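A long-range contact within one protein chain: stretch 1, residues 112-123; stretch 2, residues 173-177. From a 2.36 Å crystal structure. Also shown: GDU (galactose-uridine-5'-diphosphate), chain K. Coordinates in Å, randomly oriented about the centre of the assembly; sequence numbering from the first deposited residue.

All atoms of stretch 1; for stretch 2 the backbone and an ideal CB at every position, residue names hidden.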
# COMPACT_ATOMS: atom_id res chain seq x y z
N LEU A 112 4.80 -30.42 -2.20
CA LEU A 112 5.30 -31.69 -1.71
C LEU A 112 4.61 -32.02 -0.39
O LEU A 112 4.42 -31.15 0.45
CB LEU A 112 6.81 -31.63 -1.52
CG LEU A 112 7.80 -32.23 -2.53
CD1 LEU A 112 7.24 -32.36 -3.93
CD2 LEU A 112 9.09 -31.40 -2.55
N ALA A 113 4.22 -33.28 -0.22
CA ALA A 113 3.62 -33.70 1.04
C ALA A 113 4.63 -34.47 1.88
O ALA A 113 5.33 -35.34 1.37
CB ALA A 113 2.38 -34.56 0.79
N SER A 114 4.70 -34.13 3.16
CA SER A 114 5.59 -34.81 4.08
C SER A 114 4.91 -36.05 4.65
O SER A 114 3.99 -35.97 5.46
CB SER A 114 6.02 -33.86 5.19
OG SER A 114 6.84 -34.53 6.13
N VAL A 115 5.36 -37.21 4.20
CA VAL A 115 4.74 -38.49 4.54
C VAL A 115 5.85 -39.50 4.70
O VAL A 115 6.73 -39.61 3.84
CB VAL A 115 3.80 -38.94 3.40
CG1 VAL A 115 3.49 -40.43 3.51
CG2 VAL A 115 2.53 -38.11 3.39
N ASP A 116 5.84 -40.24 5.81
CA ASP A 116 6.90 -41.21 6.08
C ASP A 116 8.29 -40.57 5.97
O ASP A 116 9.22 -41.18 5.47
CB ASP A 116 6.81 -42.41 5.12
CG ASP A 116 5.58 -43.29 5.38
OD1 ASP A 116 4.87 -43.05 6.37
OD2 ASP A 116 5.35 -44.23 4.58
N GLY A 117 8.42 -39.33 6.42
CA GLY A 117 9.70 -38.65 6.44
C GLY A 117 10.30 -38.36 5.07
O GLY A 117 11.49 -38.04 4.96
N GLN A 118 9.49 -38.46 4.03
CA GLN A 118 9.92 -38.10 2.69
C GLN A 118 9.06 -36.95 2.18
O GLN A 118 7.93 -36.77 2.63
CB GLN A 118 9.71 -39.27 1.74
CG GLN A 118 10.44 -40.53 2.09
CD GLN A 118 9.81 -41.74 1.43
OE1 GLN A 118 9.10 -42.51 2.07
NE2 GLN A 118 10.03 -41.89 0.12
N LEU A 119 9.58 -36.22 1.20
CA LEU A 119 8.79 -35.20 0.50
C LEU A 119 8.32 -35.74 -0.84
O LEU A 119 9.11 -35.95 -1.76
CB LEU A 119 9.59 -33.91 0.34
CG LEU A 119 9.96 -33.27 1.68
CD1 LEU A 119 10.85 -32.04 1.48
CD2 LEU A 119 8.70 -32.92 2.47
N LEU A 120 7.02 -35.97 -0.94
CA LEU A 120 6.43 -36.67 -2.07
C LEU A 120 5.42 -35.79 -2.78
O LEU A 120 4.71 -35.03 -2.14
CB LEU A 120 5.74 -37.95 -1.57
CG LEU A 120 6.49 -39.28 -1.63
CD1 LEU A 120 7.99 -39.09 -1.71
CD2 LEU A 120 6.10 -40.16 -0.44
N PRO A 121 5.32 -35.91 -4.11
CA PRO A 121 4.35 -35.10 -4.86
C PRO A 121 2.91 -35.34 -4.41
O PRO A 121 2.48 -36.49 -4.23
CB PRO A 121 4.52 -35.60 -6.31
CG PRO A 121 5.85 -36.26 -6.34
CD PRO A 121 6.07 -36.83 -4.99
N ILE A 122 2.19 -34.24 -4.21
CA ILE A 122 0.73 -34.25 -4.11
C ILE A 122 0.31 -33.20 -5.11
O ILE A 122 0.91 -32.12 -5.15
CB ILE A 122 0.25 -33.89 -2.67
CG1 ILE A 122 -1.27 -33.89 -2.59
CG2 ILE A 122 0.80 -32.55 -2.23
CD1 ILE A 122 -1.85 -35.24 -2.26
N PRO A 123 -0.67 -33.50 -5.98
CA PRO A 123 -1.50 -34.71 -6.12
C PRO A 123 -0.69 -36.01 -6.16
O PRO A 123 0.42 -36.03 -6.67
CB PRO A 123 -2.18 -34.51 -7.48
CG PRO A 123 -2.14 -33.09 -7.74
CD PRO A 123 -0.91 -32.55 -7.08
N UNK A 173 -5.30 -42.77 4.05
CA UNK A 173 -4.88 -42.49 5.42
C UNK A 173 -3.59 -41.67 5.45
O UNK A 173 -3.35 -40.89 6.38
CB UNK A 173 -4.69 -43.80 6.19
N UNK A 174 -2.76 -41.84 4.42
CA UNK A 174 -1.45 -41.21 4.40
C UNK A 174 -1.42 -39.77 3.90
O UNK A 174 -0.63 -38.97 4.38
CB UNK A 174 -0.51 -42.05 3.53
N UNK A 175 -2.30 -39.44 2.95
CA UNK A 175 -2.31 -38.12 2.33
C UNK A 175 -3.55 -37.26 2.65
O UNK A 175 -3.46 -36.04 2.71
CB UNK A 175 -2.20 -38.29 0.81
N UNK A 176 -4.71 -37.90 2.86
CA UNK A 176 -5.97 -37.15 2.99
C UNK A 176 -6.62 -37.10 4.37
O UNK A 176 -7.01 -36.02 4.82
CB UNK A 176 -6.99 -37.75 2.02
N UNK A 177 -6.75 -38.25 5.03
CA UNK A 177 -7.48 -38.29 6.29
C UNK A 177 -6.94 -37.30 7.31
O UNK A 177 -7.68 -36.45 7.80
CB UNK A 177 -7.44 -39.70 6.87
N1 GDU K . -6.15 -32.28 0.90
C2 GDU K . -5.48 -33.10 1.56
N3 GDU K . -4.25 -33.39 1.70
C4 GDU K . -3.44 -32.61 0.96
C5 GDU K . -4.06 -31.57 0.11
C6 GDU K . -5.40 -31.44 0.12
O2 GDU K . -6.30 -33.92 2.37
O4 GDU K . -2.22 -32.75 1.01
C1D GDU K . -7.58 -32.16 0.97
C2D GDU K . -8.19 -31.36 2.15
O2D GDU K . -9.51 -31.79 2.47
C3D GDU K . -8.17 -29.96 1.58
C4D GDU K . -8.72 -30.26 0.19
O4D GDU K . -8.16 -31.53 -0.18
O3D GDU K . -8.98 -29.08 2.34
C5D GDU K . -8.64 -29.13 -0.83
O5D GDU K . -7.22 -28.92 -1.00
PA GDU K . -6.61 -27.48 -1.34
O1A GDU K . -5.20 -27.68 -1.76
O2A GDU K . -7.37 -26.93 -2.48
O3A GDU K . -6.60 -26.56 -0.05
PB GDU K . -6.65 -24.98 -0.13
O1B GDU K . -6.65 -24.61 1.31
O2B GDU K . -7.87 -24.37 -0.73
O3B GDU K . -5.33 -24.32 -0.77
C1' GDU K . -5.04 -23.02 -1.32
C2' GDU K . -5.47 -22.99 -2.80
C3' GDU K . -4.88 -24.28 -3.43
C4' GDU K . -3.33 -24.12 -3.47
C5' GDU K . -2.83 -23.77 -2.04
C6' GDU K . -1.35 -23.30 -2.00
O2' GDU K . -6.90 -22.88 -2.93
O3' GDU K . -5.46 -24.46 -4.74
O4' GDU K . -3.02 -23.07 -4.41
O5' GDU K . -3.60 -22.83 -1.23
O6' GDU K . -0.44 -24.36 -1.60

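Two strands joined by a type I' turn from Val115 to Gln118 present Ala113, Val115, Leu120 and Ile122 toward a short helical segment that includes a wider pi-type turn. The hairpin pairs its own backbone, as in Leu120 N to Ala113 O at 2.9 Å, and what it offers the helix is mostly an apolar surface, with one carboxylate at the turn.

Position 173 has nothing of stretch 1 within 5.5 Å of its ideal CB. The contact sets no demand here, and many helix-compatible residues would serve. It is Asn173, which makes no contact with the hairpin.

Position 174 is different. Its CB points toward the hairpin, and the ideal CB lies 4.3 Å from Val115 CG1, while beyond the valine waits the carboxylate of Asp116. A side chain with an aliphatic stem suits the first feature, and a basic or hydrogen-bonding end the second; Lys, Arg or Gln could all be argued, and a plain aliphatic residue would satisfy the valine alone. The deposited residue is Lys174. Its CG packs 4.2 Å from Val115 CG1, and its CE comes 3.8 Å from Asp116 OD2. The charges attract without closing a salt bridge: Lys174 NZ stays 4.4 Å from Asp116 OD2 and finds a hydrogen bond elsewhere in the structure.

At position 175 the CB leaves sideways, with Ile122 CD1 4.3 Å and Val115 CG2 5.4 Å from the ideal CB. Ala113 and Leu120 lie farther in, so a long apolar side chain turned toward the hairpin, Met or Phe, could reach all four; Leu would fill the near part but stop short of Leu120. The backbone carbonyl is already taken: GDU N3 donates to the O of residue 175 at 2.9 Å, a bond indifferent to side-chain identity. The residue is Phe175, and with chi1 in m its ring swings in to become the hub of the contact. Val115 CG2 sits over one face, 4.1 Å from the ring centroid and 18° off the normal, a CH-pi contact. Leu120 CD2 meets the edge, 4.4 Å from Phe175 CZ, while Ala113 CB lies 4.0 Å from Phe175 CE2 and Ile122 CD1 4.0 Å from Phe175 CD2.

Position 176 directs its CB away, so only a long side chain could return to Ile122, while the uracil is already close: GDU O2 is 3.9 Å from the ideal CB of 176. A large apolar or aromatic residue could meet both. Phe176 does, its CZ 4.3 Å from Ile122 CD1 and its CD1 3.2 Å from GDU O2.

Position 177 is out of reach, and the hairpin leaves its choice free. Arg177 extends without touching it.

Stretch 2 (173-177) NKFFR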
# COMPACT_ATOMS: atom_id res chain seq x y z
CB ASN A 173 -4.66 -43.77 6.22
CG ASN A 173 -5.95 -44.54 6.48
OD1 ASN A 173 -7.05 -44.00 6.45
ND2 ASN A 173 -5.80 -45.83 6.75
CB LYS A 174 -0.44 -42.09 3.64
CG LYS A 174 0.35 -42.96 4.59
CD LYS A 174 0.95 -44.18 3.93
CE LYS A 174 1.62 -45.04 5.01
NZ LYS A 174 1.57 -46.50 4.69
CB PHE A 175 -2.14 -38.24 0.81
CG PHE A 175 -0.77 -38.72 0.38
CD1 PHE A 175 -0.47 -40.07 0.36
CD2 PHE A 175 0.21 -37.81 0.02
CE1 PHE A 175 0.79 -40.51 -0.02
CE2 PHE A 175 1.48 -38.25 -0.36
CZ PHE A 175 1.76 -39.59 -0.37
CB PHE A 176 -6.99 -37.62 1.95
CG PHE A 176 -6.65 -37.18 0.57
CD1 PHE A 176 -7.11 -35.97 0.09
CD2 PHE A 176 -5.85 -37.96 -0.24
CE1 PHE A 176 -6.80 -35.56 -1.18
CE2 PHE A 176 -5.53 -37.55 -1.52
CZ PHE A 176 -6.00 -36.35 -1.98
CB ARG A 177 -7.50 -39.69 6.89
CG ARG A 177 -8.43 -39.79 8.11
CD ARG A 177 -8.50 -41.19 8.68
NE ARG A 177 -7.17 -41.70 9.00
CZ ARG A 177 -6.93 -42.66 9.90
NH1 ARG A 177 -7.94 -43.21 10.57
NH2 ARG A 177 -5.68 -43.06 10.13
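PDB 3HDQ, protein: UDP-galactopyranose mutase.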